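Local coordinates for envelope glycoprotein (Bourbon virus, PDB 5ZKX) that probably fuses the viral and host-cell membranes as a trimeric fusion glycoprotein of the baculovirus gp64 family, here in its postfusion form, at residues Tyr48-Arg53 / Ser140-Val145; Ser54-Gly59 / Thr66-Ser71; Leu123-Asn128 / Asp436-Thr441; Lys340-Lys345 / Phe352-Cys357. All coordinates share one frame; numbering follows the deposited sequence.

Interaction 1: Tyr48-Arg53 / Ser140-Val145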
loop_
_atom_site.group_PDB
_atom_site.type_symbol
_atom_site.label_atom_id
_atom_site.label_comp_id
_atom_site.label_asym_id
_atom_site.label_seq_id
_atom_site.Cartn_x
_atom_site.Cartn_y
_atom_site.Cartn_z
ATOM N N TYR A 48 -9.821 -17.572 -25.281
ATOM C CA TYR A 48 -8.652 -18.270 -25.786
ATOM C C TYR A 48 -9.061 -19.627 -26.338
ATOM O O TYR A 48 -10.092 -20.190 -25.963
ATOM C CB TYR A 48 -7.574 -18.433 -24.704
ATOM C CG TYR A 48 -7.918 -19.370 -23.572
ATOM C CD1 TYR A 48 -7.593 -20.718 -23.636
ATOM C CD2 TYR A 48 -8.539 -18.902 -22.424
ATOM C CE1 TYR A 48 -7.895 -21.575 -22.599
ATOM C CE2 TYR A 48 -8.842 -19.753 -21.378
ATOM C CZ TYR A 48 -8.517 -21.087 -21.472
ATOM O OH TYR A 48 -8.814 -21.940 -20.436
ATOM N N ARG A 49 -8.239 -20.136 -27.250
ATOM C CA ARG A 49 -8.451 -21.451 -27.831
ATOM C C ARG A 49 -7.147 -21.930 -28.442
ATOM O O ARG A 49 -6.429 -21.152 -29.074
ATOM C CB ARG A 49 -9.556 -21.436 -28.893
ATOM C CG ARG A 49 -9.712 -22.757 -29.629
ATOM C CD ARG A 49 -10.906 -22.740 -30.559
ATOM N NE ARG A 49 -10.807 -21.691 -31.569
ATOM C CZ ARG A 49 -11.839 -21.257 -32.284
ATOM N NH1 ARG A 49 -13.040 -21.785 -32.093
ATOM N NH2 ARG A 49 -11.672 -20.298 -33.185
ATOM N N ALA A 50 -6.846 -23.210 -28.242
ATOM C CA ALA A 50 -5.689 -23.841 -28.856
ATOM C C ALA A 50 -5.957 -25.336 -28.953
ATOM O O ALA A 50 -6.914 -25.856 -28.373
ATOM C CB ALA A 50 -4.406 -23.564 -28.066
ATOM N N TYR A 51 -5.096 -26.024 -29.695
ATOM C CA TYR A 51 -5.183 -27.471 -29.786
ATOM C C TYR A 51 -3.789 -28.080 -29.784
ATOM O O TYR A 51 -2.853 -27.535 -30.377
ATOM C CB TYR A 51 -5.973 -27.919 -31.032
ATOM C CG TYR A 51 -5.350 -27.601 -32.378
ATOM C CD1 TYR A 51 -4.413 -28.451 -32.951
ATOM C CD2 TYR A 51 -5.732 -26.474 -33.095
ATOM C CE1 TYR A 51 -3.854 -28.175 -34.182
ATOM C CE2 TYR A 51 -5.179 -26.191 -34.331
ATOM C CZ TYR A 51 -4.241 -27.047 -34.869
ATOM O OH TYR A 51 -3.681 -26.776 -36.096
ATOM N N TRP A 52 -3.665 -29.204 -29.092
ATOM C CA TRP A 52 -2.459 -30.016 -29.127
ATOM C C TRP A 52 -2.637 -31.114 -30.168
ATOM O O TRP A 52 -3.628 -31.851 -30.135
ATOM C CB TRP A 52 -2.188 -30.620 -27.750
ATOM C CG TRP A 52 -1.247 -31.771 -27.772
ATOM C CD1 TRP A 52 -1.572 -33.097 -27.768
ATOM C CD2 TRP A 52 0.183 -31.706 -27.798
ATOM N NE1 TRP A 52 -0.431 -33.861 -27.791
ATOM C CE2 TRP A 52 0.660 -33.029 -27.810
ATOM C CE3 TRP A 52 1.106 -30.656 -27.818
ATOM C CZ2 TRP A 52 2.018 -33.332 -27.837
ATOM C CZ3 TRP A 52 2.454 -30.958 -27.845
ATOM C CH2 TRP A 52 2.896 -32.284 -27.855
ATOM N N ARG A 53 -1.690 -31.211 -31.098
ATOM C CA ARG A 53 -1.744 -32.203 -32.164
ATOM C C ARG A 53 -0.499 -33.072 -32.114
ATOM O O ARG A 53 0.617 -32.555 -32.010
ATOM C CB ARG A 53 -1.870 -31.537 -33.536
ATOM C CG ARG A 53 -1.700 -32.496 -34.707
ATOM C CD ARG A 53 -1.196 -31.770 -35.940
ATOM N NE ARG A 53 -2.257 -31.017 -36.600
ATOM C CZ ARG A 53 -2.049 -29.960 -37.379
ATOM N NH1 ARG A 53 -0.814 -29.524 -37.596
ATOM N NH2 ARG A 53 -3.077 -29.339 -37.943
ATOM N N SER A 140 -6.219 -32.744 -28.975
ATOM C CA SER A 140 -6.870 -32.288 -27.754
ATOM C C SER A 140 -6.994 -30.771 -27.775
ATOM O O SER A 140 -6.050 -30.071 -28.148
ATOM C CB SER A 140 -6.088 -32.729 -26.516
ATOM O OG SER A 140 -6.903 -32.706 -25.359
ATOM N N TRP A 141 -8.154 -30.267 -27.362
ATOM C CA TRP A 141 -8.477 -28.851 -27.470
ATOM C C TRP A 141 -8.579 -28.200 -26.097
ATOM O O TRP A 141 -8.863 -28.858 -25.092
ATOM C CB TRP A 141 -9.795 -28.641 -28.223
ATOM C CG TRP A 141 -9.712 -28.956 -29.677
ATOM C CD1 TRP A 141 -9.779 -30.190 -30.254
ATOM C CD2 TRP A 141 -9.544 -28.020 -30.749
ATOM N NE1 TRP A 141 -9.662 -30.082 -31.618
ATOM C CE2 TRP A 141 -9.517 -28.760 -31.947
ATOM C CE3 TRP A 141 -9.413 -26.629 -30.811
ATOM C CZ2 TRP A 141 -9.365 -28.155 -33.193
ATOM C CZ3 TRP A 141 -9.262 -26.031 -32.049
ATOM C CH2 TRP A 141 -9.239 -26.793 -33.222
ATOM N N ARG A 142 -8.341 -26.891 -26.072
ATOM C CA ARG A 142 -8.542 -26.069 -24.890
ATOM C C ARG A 142 -9.244 -24.786 -25.310
ATOM O O ARG A 142 -9.052 -24.294 -26.425
ATOM C CB ARG A 142 -7.218 -25.746 -24.178
ATOM C CG ARG A 142 -6.393 -24.649 -24.847
ATOM C CD ARG A 142 -5.000 -24.545 -24.244
ATOM N NE ARG A 142 -5.029 -24.449 -22.786
ATOM C CZ ARG A 142 -4.791 -23.331 -22.107
ATOM N NH1 ARG A 142 -4.504 -22.208 -22.750
ATOM N NH2 ARG A 142 -4.840 -23.337 -20.784
ATOM N N CYS A 143 -10.079 -24.258 -24.419
ATOM C CA CYS A 143 -10.767 -23.005 -24.697
ATOM C C CYS A 143 -11.310 -22.425 -23.401
ATOM O O CYS A 143 -11.548 -23.139 -22.424
ATOM C CB CYS A 143 -11.899 -23.189 -25.714
ATOM S SG CYS A 143 -13.294 -24.172 -25.132
ATOM N N GLY A 144 -11.509 -21.113 -23.415
ATOM C CA GLY A 144 -12.085 -20.423 -22.279
ATOM C C GLY A 144 -12.582 -19.063 -22.701
ATOM O O GLY A 144 -12.184 -18.530 -23.742
ATOM N N VAL A 145 -13.469 -18.502 -21.878
ATOM C CA VAL A 145 -14.071 -17.202 -22.150
ATOM C C VAL A 145 -14.442 -16.556 -20.823
ATOM O O VAL A 145 -14.685 -17.241 -19.824
ATOM C CB VAL A 145 -15.300 -17.332 -23.083
ATOM C CG1 VAL A 145 -16.494 -17.912 -22.334
ATOM C CG2 VAL A 145 -15.649 -15.989 -23.720
#

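Interaction 2: Ser54-Gly59 / Thr66-Ser71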
loop_
_atom_site.group_PDB
_atom_site.type_symbol
_atom_site.label_atom_id
_atom_site.label_comp_id
_atom_site.label_asym_id
_atom_site.label_seq_id
_atom_site.Cartn_x
_atom_site.Cartn_y
_atom_site.Cartn_z
ATOM N N SER A 54 -0.691 -34.389 -32.187
ATOM C CA SER A 54 0.412 -35.348 -32.231
ATOM C C SER A 54 0.165 -36.307 -33.390
ATOM O O SER A 54 -0.631 -37.243 -33.271
ATOM C CB SER A 54 0.552 -36.102 -30.914
ATOM O OG SER A 54 1.797 -36.780 -30.862
ATOM N N TYR A 55 0.852 -36.072 -34.502
ATOM C CA TYR A 55 0.747 -36.889 -35.705
ATOM C C TYR A 55 2.015 -37.727 -35.811
ATOM O O TYR A 55 3.082 -37.207 -36.153
ATOM C CB TYR A 55 0.560 -36.008 -36.935
ATOM C CG TYR A 55 0.180 -36.751 -38.194
ATOM C CD1 TYR A 55 -1.067 -37.350 -38.319
ATOM C CD2 TYR A 55 1.059 -36.835 -39.265
ATOM C CE1 TYR A 55 -1.426 -38.020 -39.469
ATOM C CE2 TYR A 55 0.709 -37.505 -40.422
ATOM C CZ TYR A 55 -0.536 -38.095 -40.517
ATOM O OH TYR A 55 -0.896 -38.764 -41.664
ATOM N N CYS A 56 1.899 -39.018 -35.520
ATOM C CA CYS A 56 3.039 -39.917 -35.510
ATOM C C CYS A 56 2.924 -40.951 -36.623
ATOM O O CYS A 56 1.832 -41.258 -37.109
ATOM C CB CYS A 56 3.161 -40.618 -34.154
ATOM S SG CYS A 56 3.197 -39.496 -32.740
ATOM N N TYR A 57 4.078 -41.479 -37.028
ATOM C CA TYR A 57 4.157 -42.592 -37.965
ATOM C C TYR A 57 5.112 -43.637 -37.410
ATOM O O TYR A 57 6.205 -43.302 -36.943
ATOM C CB TYR A 57 4.628 -42.143 -39.354
ATOM C CG TYR A 57 4.702 -43.284 -40.349
ATOM C CD1 TYR A 57 3.547 -43.897 -40.818
ATOM C CD2 TYR A 57 5.926 -43.755 -40.810
ATOM C CE1 TYR A 57 3.608 -44.943 -41.723
ATOM C CE2 TYR A 57 5.997 -44.803 -41.714
ATOM C CZ TYR A 57 4.836 -45.392 -42.166
ATOM O OH TYR A 57 4.900 -46.431 -43.066
ATOM N N ASN A 58 4.695 -44.898 -37.451
ATOM C CA ASN A 58 5.517 -46.018 -37.001
ATOM C C ASN A 58 5.799 -46.903 -38.207
ATOM O O ASN A 58 4.954 -47.711 -38.604
ATOM C CB ASN A 58 4.829 -46.800 -35.890
ATOM C CG ASN A 58 5.670 -47.952 -35.392
ATOM O OD1 ASN A 58 6.850 -48.062 -35.727
ATOM N ND2 ASN A 58 5.070 -48.821 -34.592
ATOM N N GLY A 59 6.983 -46.746 -38.790
ATOM C CA GLY A 59 7.398 -47.583 -39.896
ATOM C C GLY A 59 8.645 -48.363 -39.548
ATOM O O GLY A 59 9.312 -48.917 -40.428
ATOM N N THR A 66 9.831 -42.429 -39.460
ATOM C CA THR A 66 9.351 -42.920 -38.175
ATOM C C THR A 66 9.591 -41.861 -37.103
ATOM O O THR A 66 10.723 -41.401 -36.913
ATOM C CB THR A 66 10.044 -44.227 -37.807
ATOM O OG1 THR A 66 9.847 -45.182 -38.857
ATOM C CG2 THR A 66 9.467 -44.777 -36.516
ATOM N N GLY A 67 8.535 -41.485 -36.406
ATOM C CA GLY A 67 8.623 -40.454 -35.393
ATOM C C GLY A 67 7.309 -39.712 -35.281
ATOM O O GLY A 67 6.319 -40.042 -35.931
ATOM N N CYS A 68 7.325 -38.686 -34.435
ATOM C CA CYS A 68 6.139 -37.904 -34.120
ATOM C C CYS A 68 6.342 -36.454 -34.524
ATOM O O CYS A 68 7.415 -35.880 -34.312
ATOM C CB CYS A 68 5.808 -37.975 -32.630
ATOM S SG CYS A 68 5.126 -39.551 -32.099
ATOM N N TYR A 69 5.305 -35.870 -35.102
ATOM C CA TYR A 69 5.259 -34.445 -35.399
ATOM C C TYR A 69 4.191 -33.853 -34.482
ATOM O O TYR A 69 2.991 -34.022 -34.719
ATOM C CB TYR A 69 4.958 -34.199 -36.877
ATOM C CG TYR A 69 6.142 -34.405 -37.805
ATOM C CD1 TYR A 69 6.379 -33.532 -38.861
ATOM C CD2 TYR A 69 7.018 -35.472 -37.631
ATOM C CE1 TYR A 69 7.457 -33.713 -39.715
ATOM C CE2 TYR A 69 8.098 -35.661 -38.477
ATOM C CZ TYR A 69 8.314 -34.778 -39.519
ATOM O OH TYR A 69 9.386 -34.957 -40.369
ATOM N N ASN A 70 4.631 -33.174 -33.427
ATOM C CA ASN A 70 3.750 -32.615 -32.415
ATOM C C ASN A 70 3.822 -31.095 -32.441
ATOM O O ASN A 70 4.878 -30.512 -32.707
ATOM C CB ASN A 70 4.120 -33.115 -31.012
ATOM C CG ASN A 70 4.153 -34.629 -30.913
ATOM O OD1 ASN A 70 3.591 -35.334 -31.748
ATOM N ND2 ASN A 70 4.815 -35.135 -29.879
ATOM N N SER A 71 2.691 -30.455 -32.143
ATOM C CA SER A 71 2.633 -29.001 -32.152
ATOM C C SER A 71 1.512 -28.517 -31.242
ATOM O O SER A 71 0.462 -29.156 -31.145
ATOM C CB SER A 71 2.425 -28.467 -33.573
ATOM O OG SER A 71 1.215 -28.959 -34.123
#

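Interaction 3: Leu123-Asn128 / Asp436-Thr441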
loop_
_atom_site.group_PDB
_atom_site.type_symbol
_atom_site.label_atom_id
_atom_site.label_comp_id
_atom_site.label_asym_id
_atom_site.label_seq_id
_atom_site.Cartn_x
_atom_site.Cartn_y
_atom_site.Cartn_z
ATOM N N LEU A 123 -6.825 -29.039 -22.495
ATOM C CA LEU A 123 -6.357 -30.095 -23.375
ATOM C C LEU A 123 -5.537 -31.117 -22.598
ATOM O O LEU A 123 -5.028 -30.849 -21.506
ATOM C CB LEU A 123 -5.537 -29.518 -24.534
ATOM C CG LEU A 123 -4.179 -28.855 -24.283
ATOM C CD1 LEU A 123 -3.045 -29.866 -24.284
ATOM C CD2 LEU A 123 -3.928 -27.805 -25.344
ATOM N N GLU A 124 -5.418 -32.308 -23.177
ATOM C CA GLU A 124 -4.549 -33.353 -22.655
ATOM C C GLU A 124 -3.408 -33.582 -23.633
ATOM O O GLU A 124 -3.634 -33.722 -24.839
ATOM C CB GLU A 124 -5.313 -34.655 -22.416
ATOM C CG GLU A 124 -4.464 -35.735 -21.757
ATOM C CD GLU A 124 -5.271 -36.948 -21.349
ATOM O OE1 GLU A 124 -5.116 -37.410 -20.198
ATOM O OE2 GLU A 124 -6.062 -37.443 -22.177
ATOM N N LYS A 125 -2.183 -33.612 -23.110
ATOM C CA LYS A 125 -0.984 -33.770 -23.930
ATOM C C LYS A 125 -0.684 -35.259 -24.076
ATOM O O LYS A 125 0.174 -35.826 -23.397
ATOM C CB LYS A 125 0.181 -33.013 -23.305
ATOM C CG LYS A 125 1.463 -33.035 -24.114
ATOM C CD LYS A 125 2.647 -32.710 -23.229
ATOM C CE LYS A 125 3.932 -32.641 -24.025
ATOM N NZ LYS A 125 5.098 -32.375 -23.135
ATOM N N ARG A 126 -1.410 -35.903 -24.990
ATOM C CA ARG A 126 -1.325 -37.344 -25.184
ATOM C C ARG A 126 -0.798 -37.669 -26.574
ATOM O O ARG A 126 -1.098 -36.972 -27.546
ATOM C CB ARG A 126 -2.682 -38.018 -24.975
ATOM C CG ARG A 126 -3.751 -37.519 -25.904
ATOM C CD ARG A 126 -4.931 -38.464 -25.965
ATOM N NE ARG A 126 -5.909 -37.988 -26.936
ATOM C CZ ARG A 126 -6.892 -37.142 -26.650
ATOM N NH1 ARG A 126 -7.040 -36.680 -25.415
ATOM N NH2 ARG A 126 -7.731 -36.761 -27.603
ATOM N N SER A 127 -0.008 -38.739 -26.656
ATOM C CA SER A 127 0.606 -39.171 -27.901
ATOM C C SER A 127 0.860 -40.668 -27.829
ATOM O O SER A 127 1.036 -41.228 -26.743
ATOM C CB SER A 127 1.916 -38.420 -28.171
ATOM O OG SER A 127 2.651 -39.022 -29.223
ATOM N N ASN A 128 0.869 -41.312 -28.994
ATOM C CA ASN A 128 1.209 -42.724 -29.084
ATOM C C ASN A 128 1.535 -43.057 -30.533
ATOM O O ASN A 128 0.923 -42.512 -31.454
ATOM C CB ASN A 128 0.076 -43.617 -28.563
ATOM C CG ASN A 128 -1.152 -43.579 -29.440
ATOM O OD1 ASN A 128 -1.864 -42.577 -29.494
ATOM N ND2 ASN A 128 -1.417 -44.680 -30.129
ATOM N N ASP A 436 0.606 -26.274 -16.551
ATOM C CA ASP A 436 0.328 -27.407 -15.672
ATOM C C ASP A 436 -0.031 -28.657 -16.464
ATOM O O ASP A 436 0.328 -29.770 -16.068
ATOM C CB ASP A 436 -0.796 -27.054 -14.699
ATOM C CG ASP A 436 -0.316 -26.228 -13.522
ATOM O OD1 ASP A 436 0.878 -25.862 -13.489
ATOM O OD2 ASP A 436 -1.139 -25.944 -12.626
ATOM N N THR A 437 -0.737 -28.501 -17.585
ATOM C CA THR A 437 -1.175 -29.663 -18.348
ATOM C C THR A 437 -0.098 -30.200 -19.282
ATOM O O THR A 437 -0.176 -31.365 -19.686
ATOM C CB THR A 437 -2.439 -29.333 -19.153
ATOM O OG1 THR A 437 -2.954 -30.529 -19.748
ATOM C CG2 THR A 437 -2.138 -28.330 -20.252
ATOM N N MET A 438 0.909 -29.392 -19.619
ATOM C CA MET A 438 1.945 -29.780 -20.563
ATOM C C MET A 438 3.195 -30.344 -19.889
ATOM O O MET A 438 4.270 -30.315 -20.494
ATOM C CB MET A 438 2.338 -28.586 -21.436
ATOM C CG MET A 438 1.241 -28.084 -22.358
ATOM S SD MET A 438 0.882 -29.221 -23.699
ATOM C CE MET A 438 2.481 -29.337 -24.479
ATOM N N THR A 439 3.085 -30.858 -18.662
ATOM C CA THR A 439 4.283 -31.306 -17.960
ATOM C C THR A 439 4.802 -32.645 -18.476
ATOM O O THR A 439 6.017 -32.875 -18.470
ATOM C CB THR A 439 4.026 -31.403 -16.455
ATOM O OG1 THR A 439 2.827 -32.146 -16.218
ATOM C CG2 THR A 439 3.895 -30.017 -15.848
ATOM N N TYR A 440 3.919 -33.540 -18.913
ATOM C CA TYR A 440 4.377 -34.813 -19.448
ATOM C C TYR A 440 3.330 -35.372 -20.398
ATOM O O TYR A 440 2.145 -35.030 -20.326
ATOM C CB TYR A 440 4.702 -35.813 -18.332
ATOM C CG TYR A 440 3.506 -36.383 -17.598
ATOM C CD1 TYR A 440 3.006 -37.635 -17.921
ATOM C CD2 TYR A 440 2.898 -35.685 -16.564
ATOM C CE1 TYR A 440 1.922 -38.169 -17.248
ATOM C CE2 TYR A 440 1.814 -36.211 -15.885
ATOM C CZ TYR A 440 1.329 -37.455 -16.232
ATOM O OH TYR A 440 0.254 -37.992 -15.560
ATOM N N THR A 441 3.795 -36.235 -21.298
ATOM C CA THR A 441 2.956 -36.835 -22.324
ATOM C C THR A 441 2.265 -38.076 -21.775
ATOM O O THR A 441 2.901 -38.920 -21.138
ATOM C CB THR A 441 3.790 -37.204 -23.552
ATOM O OG1 THR A 441 4.497 -36.050 -24.025
ATOM C CG2 THR A 441 2.895 -37.738 -24.662
HETATM O O HOH W 1 -2.196 -33.302 -20.357
#

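Interaction 4: Lys340-Lys345 / Phe352-Cys357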
loop_
_atom_site.group_PDB
_atom_site.type_symbol
_atom_site.label_atom_id
_atom_site.label_comp_id
_atom_site.label_asym_id
_atom_site.label_seq_id
_atom_site.Cartn_x
_atom_site.Cartn_y
_atom_site.Cartn_z
ATOM N N LYS A 340 -26.332 36.990 35.214
ATOM C CA LYS A 340 -27.250 36.978 36.342
ATOM C C LYS A 340 -27.216 38.342 37.017
ATOM O O LYS A 340 -26.135 38.900 37.228
ATOM C CB LYS A 340 -26.884 35.882 37.359
ATOM C CG LYS A 340 -26.225 34.650 36.760
ATOM C CD LYS A 340 -25.419 33.887 37.805
ATOM C CE LYS A 340 -24.730 32.669 37.198
ATOM N NZ LYS A 340 -24.176 31.759 38.241
ATOM N N PRO A 341 -28.371 38.908 37.359
ATOM C CA PRO A 341 -28.375 40.241 37.976
ATOM C C PRO A 341 -27.779 40.237 39.376
ATOM O O PRO A 341 -28.346 39.649 40.301
ATOM C CB PRO A 341 -29.863 40.617 37.997
ATOM C CG PRO A 341 -30.584 39.311 37.976
ATOM C CD PRO A 341 -29.730 38.371 37.173
ATOM N N MET A 342 -26.628 40.886 39.539
ATOM C CA MET A 342 -25.973 40.948 40.837
ATOM C C MET A 342 -25.048 42.155 40.872
ATOM O O MET A 342 -24.691 42.719 39.834
ATOM C CB MET A 342 -25.188 39.665 41.135
ATOM C CG MET A 342 -23.846 39.592 40.430
ATOM S SD MET A 342 -22.855 38.141 40.854
ATOM C CE MET A 342 -24.110 36.880 41.052
ATOM N N ALA A 343 -24.669 42.542 42.087
ATOM C CA ALA A 343 -23.683 43.584 42.319
ATOM C C ALA A 343 -22.515 43.013 43.109
ATOM O O ALA A 343 -22.692 42.144 43.967
ATOM C CB ALA A 343 -24.281 44.777 43.074
ATOM N N SER A 344 -21.318 43.511 42.813
ATOM C CA SER A 344 -20.093 43.032 43.433
ATOM C C SER A 344 -19.548 44.065 44.412
ATOM O O SER A 344 -19.787 45.267 44.269
ATOM C CB SER A 344 -19.027 42.718 42.379
ATOM O OG SER A 344 -18.415 43.904 41.906
ATOM N N LYS A 345 -18.809 43.578 45.409
ATOM C CA LYS A 345 -18.145 44.438 46.386
ATOM C C LYS A 345 -16.908 43.700 46.878
ATOM O O LYS A 345 -17.026 42.650 47.516
ATOM C CB LYS A 345 -19.077 44.789 47.546
ATOM C CG LYS A 345 -18.505 45.810 48.525
ATOM C CD LYS A 345 -19.609 46.542 49.278
ATOM C CE LYS A 345 -19.037 47.541 50.277
ATOM N NZ LYS A 345 -18.080 48.490 49.642
ATOM N N PHE A 352 -14.072 39.232 46.569
ATOM C CA PHE A 352 -15.270 40.060 46.547
ATOM C C PHE A 352 -16.473 39.264 47.038
ATOM O O PHE A 352 -16.488 38.032 47.010
ATOM C CB PHE A 352 -15.554 40.626 45.140
ATOM C CG PHE A 352 -15.756 39.574 44.077
ATOM C CD1 PHE A 352 -14.735 39.257 43.198
ATOM C CD2 PHE A 352 -16.973 38.929 43.933
ATOM C CE1 PHE A 352 -14.912 38.298 42.216
ATOM C CE2 PHE A 352 -17.156 37.970 42.953
ATOM C CZ PHE A 352 -16.124 37.656 42.093
ATOM N N MET A 353 -17.490 39.999 47.478
ATOM C CA MET A 353 -18.784 39.446 47.844
ATOM C C MET A 353 -19.825 39.838 46.804
ATOM O O MET A 353 -19.619 40.744 45.993
ATOM C CB MET A 353 -19.231 39.929 49.228
ATOM C CG MET A 353 -18.183 39.798 50.308
ATOM S SD MET A 353 -17.912 38.099 50.830
ATOM C CE MET A 353 -19.374 37.772 51.800
ATOM N N VAL A 354 -20.963 39.153 46.850
ATOM C CA VAL A 354 -21.984 39.257 45.818
ATOM C C VAL A 354 -23.331 39.524 46.474
ATOM O O VAL A 354 -23.700 38.852 47.444
ATOM C CB VAL A 354 -22.036 37.979 44.960
ATOM C CG1 VAL A 354 -23.423 37.777 44.377
ATOM C CG2 VAL A 354 -20.979 38.042 43.866
ATOM N N SER A 355 -24.064 40.503 45.943
ATOM C CA SER A 355 -25.399 40.842 46.403
ATOM C C SER A 355 -26.399 40.699 45.262
ATOM O O SER A 355 -26.068 40.973 44.106
ATOM C CB SER A 355 -25.449 42.273 46.955
ATOM O OG SER A 355 -24.699 42.377 48.153
ATOM N N PRO A 356 -27.626 40.271 45.552
ATOM C CA PRO A 356 -28.593 40.014 44.482
ATOM C C PRO A 356 -29.233 41.284 43.949
ATOM O O PRO A 356 -29.385 42.282 44.656
ATOM C CB PRO A 356 -29.638 39.125 45.165
ATOM C CG PRO A 356 -29.599 39.566 46.590
ATOM C CD PRO A 356 -28.159 39.913 46.878
ATOM N N CYS A 357 -29.612 41.227 42.675
ATOM C CA CYS A 357 -30.290 42.334 42.007
ATOM C C CYS A 357 -31.618 41.876 41.413
ATOM O O CYS A 357 -32.342 42.665 40.804
ATOM C CB CYS A 357 -29.406 42.927 40.909
ATOM S SG CYS A 357 -28.083 43.987 41.513
#

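Interaction 1: Tyr48-Arg53 / Ser140-Val145
Tyr51 covers one face of the Trp141 indole: its CB lies over the middle of the face, 3.6 Å from Trp141 CD2, in a CH-pi contact. The Tyr51 ring follows obliquely, its plane at 45° to the indole and its CD2 3.5 Å from Trp141 CH2. Arg53 CB lies at the edge of the Tyr51 ring. On the other face of the sheet, the Tyr48 ring lies flat over Gly144, with Gly144 CA 3.4 Å from Tyr48 CE2. With CG between the backbone N and the carbonyl carbon (chi1 69°), the ring lies across the neighbouring strand, and Gly144, lacking a side chain, lets it come this close. Strands 44-58 and 134-148 belong to the large antiparallel sheet of this gp64-family protein, with paired backbone bonds at Tyr48-Gly144, Ala50-Arg142 and Trp52-Ser140. Tyr48 CE1 also sits over one face of the Arg142 guanidinium, 3.5 Å from Arg142 NH1. That group forms salt bridges with Glu187 and Glu122 and donates to Ser430 O. Cys143 is disulfide-bonded to Cys91.

Interaction 2: Ser54-Gly59 / Thr66-Ser71
Tyr55-Tyr69 and Tyr57-Gly67 are hydrogen-bonded pairs of a hairpin whose strands run almost exactly antiparallel. Between them lies the non-hydrogen-bonded pair Cys56-Cys68, bridged by a disulfide. Cys56 SG and Cys68 SG are 2.0 Å apart, and the CB-S-S-CB torsion is 106°. Both side chains leave the same face as Ser54, and with SG anti to the carbonyl carbon in each (chi1 -53° and -73°) the sulphurs meet between the strands. Ser54 OG bonds to Ser127 OG. Tyr55, Tyr57 and Tyr69 are on the other face. There the Tyr55 ring meets His135 and Phe109. At the turn end, Gly59 N donates to Thr66 OG1 over 3.3 Å. Gly60 O and Asp63 O lie within bonding range of this hydroxyl, whose single proton can serve one at a time or be shared. With phi positive, a CB on Gly67 would be jammed against the carbonyl O of Thr66, so this position calls for glycine. Cys68 O accepts from Asn443 of the second subunit, and Asn58 ND2 donates to Ser61 O of the third. The S-S bond fixes the register that the backbone bonds set, while near the turn the link is a polar one, through the Thr66 hydroxyl.

Interaction 3: Leu123-Asn128 / Asp436-Thr441
Lys125 runs as an extended chain past Met438 and Thr441. Its CB lies 3.9 Å from Met438 SD, and CG stays beside the same thioether. CD comes 3.6 Å from Met438 CE. The Met438 chain, bent at chi2 and chi3, crosses the lysine at about a right angle. CE reaches Thr441 OG1 at 3.5 Å. At the tip, NZ makes a weak hydrogen bond to Met438 O, and its stronger partner is Thr439 O of the second subunit. Backbone carbonyls are gripped as well: Thr437 OG1 donates to Leu123 O over 2.7 Å. A water bridges the backbones, accepting from Lys125 N at 2.8 Å and donating to Thr437 O. Lys125 O has a CA-H...O contact with Thr441 CA at 3.1 Å. The chain thus leaves helix 422-437 alongside residues 123-128, and then pairs in parallel as strand 442-443 with strand 126-127. Met438 and Leu123 also pack on Trp52 and Leu72 of the larger sheet. Tyr440 of the second subunit packs on Lys125 and Met438. The methylenes of Lys125 serve as apolar packing, while its ammonium group, probably charged, is held by carbonyl oxygens from two subunits.

Interaction 4: Lys340-Lys345 / Phe352-Cys357
Met342 and Val354 meet tip to branch across the hairpin of strands 342-346 and 352-356. Met342 SD rests 3.5 Å from Val354 CG2, and its CE is 3.5 Å from Val354 CG1, so the thioether spans both methyls. At the open end, Cys357 CB packs on Pro341 CB at 3.7 Å. Cys357 SG lies 3.6 Å from Met342 C, over the main chain. Cys357 N donates to Pro341 O over 3.1 Å, from well above the carbonyl plane. Further along, Ala343 and Ser355 exchange two nearly straight backbone bonds. Lys345 and Met353 form a second pair, in which Met353 N to Lys345 O is straight and the return bond is more bent. Phe352 CB touches Lys345 O at 3.5 Å, and Val354 CG2 lies in plane at the edge of the Phe352 ring. The second shell comes partly from the second subunit. Cys4 of that subunit forms a disulfide with Cys357, its Gln8 O bonds to Ser355 OG, and its Phe15 meets the Phe352 ring. In the same chain, Arg332 NE donates to Met342 O, and a backbone bond links Ser344 to Asp331. The hairpin thus follows helix 333-338 and folds back on it, with Ser344 and Phe352 both packing on Ile334, while the N-terminal part of the second subunit runs along strand 352-356.

In the fold
Interactions 1, 2 and 3 cluster at one end of the elongated chain, and interaction 4 lies on the opposite side of its centre. Interactions 1 and 2 share strand 44-58 of one antiparallel sheet, with centres 20 Å apart, and interaction 2 is nested in the loop closed by interaction 1. Interaction 3 is about 13 Å from interaction 1 and 15 Å from interaction 2, between centres. It brings the segment after helix 422-437 back to that sheet. Interaction 4 is nested inside this long loop, its centre about 102 Å from that of interaction 3. This return of the C-terminal region is consistent with the fold-back expected of a postfusion trimer, and all four contacts touch the second subunit.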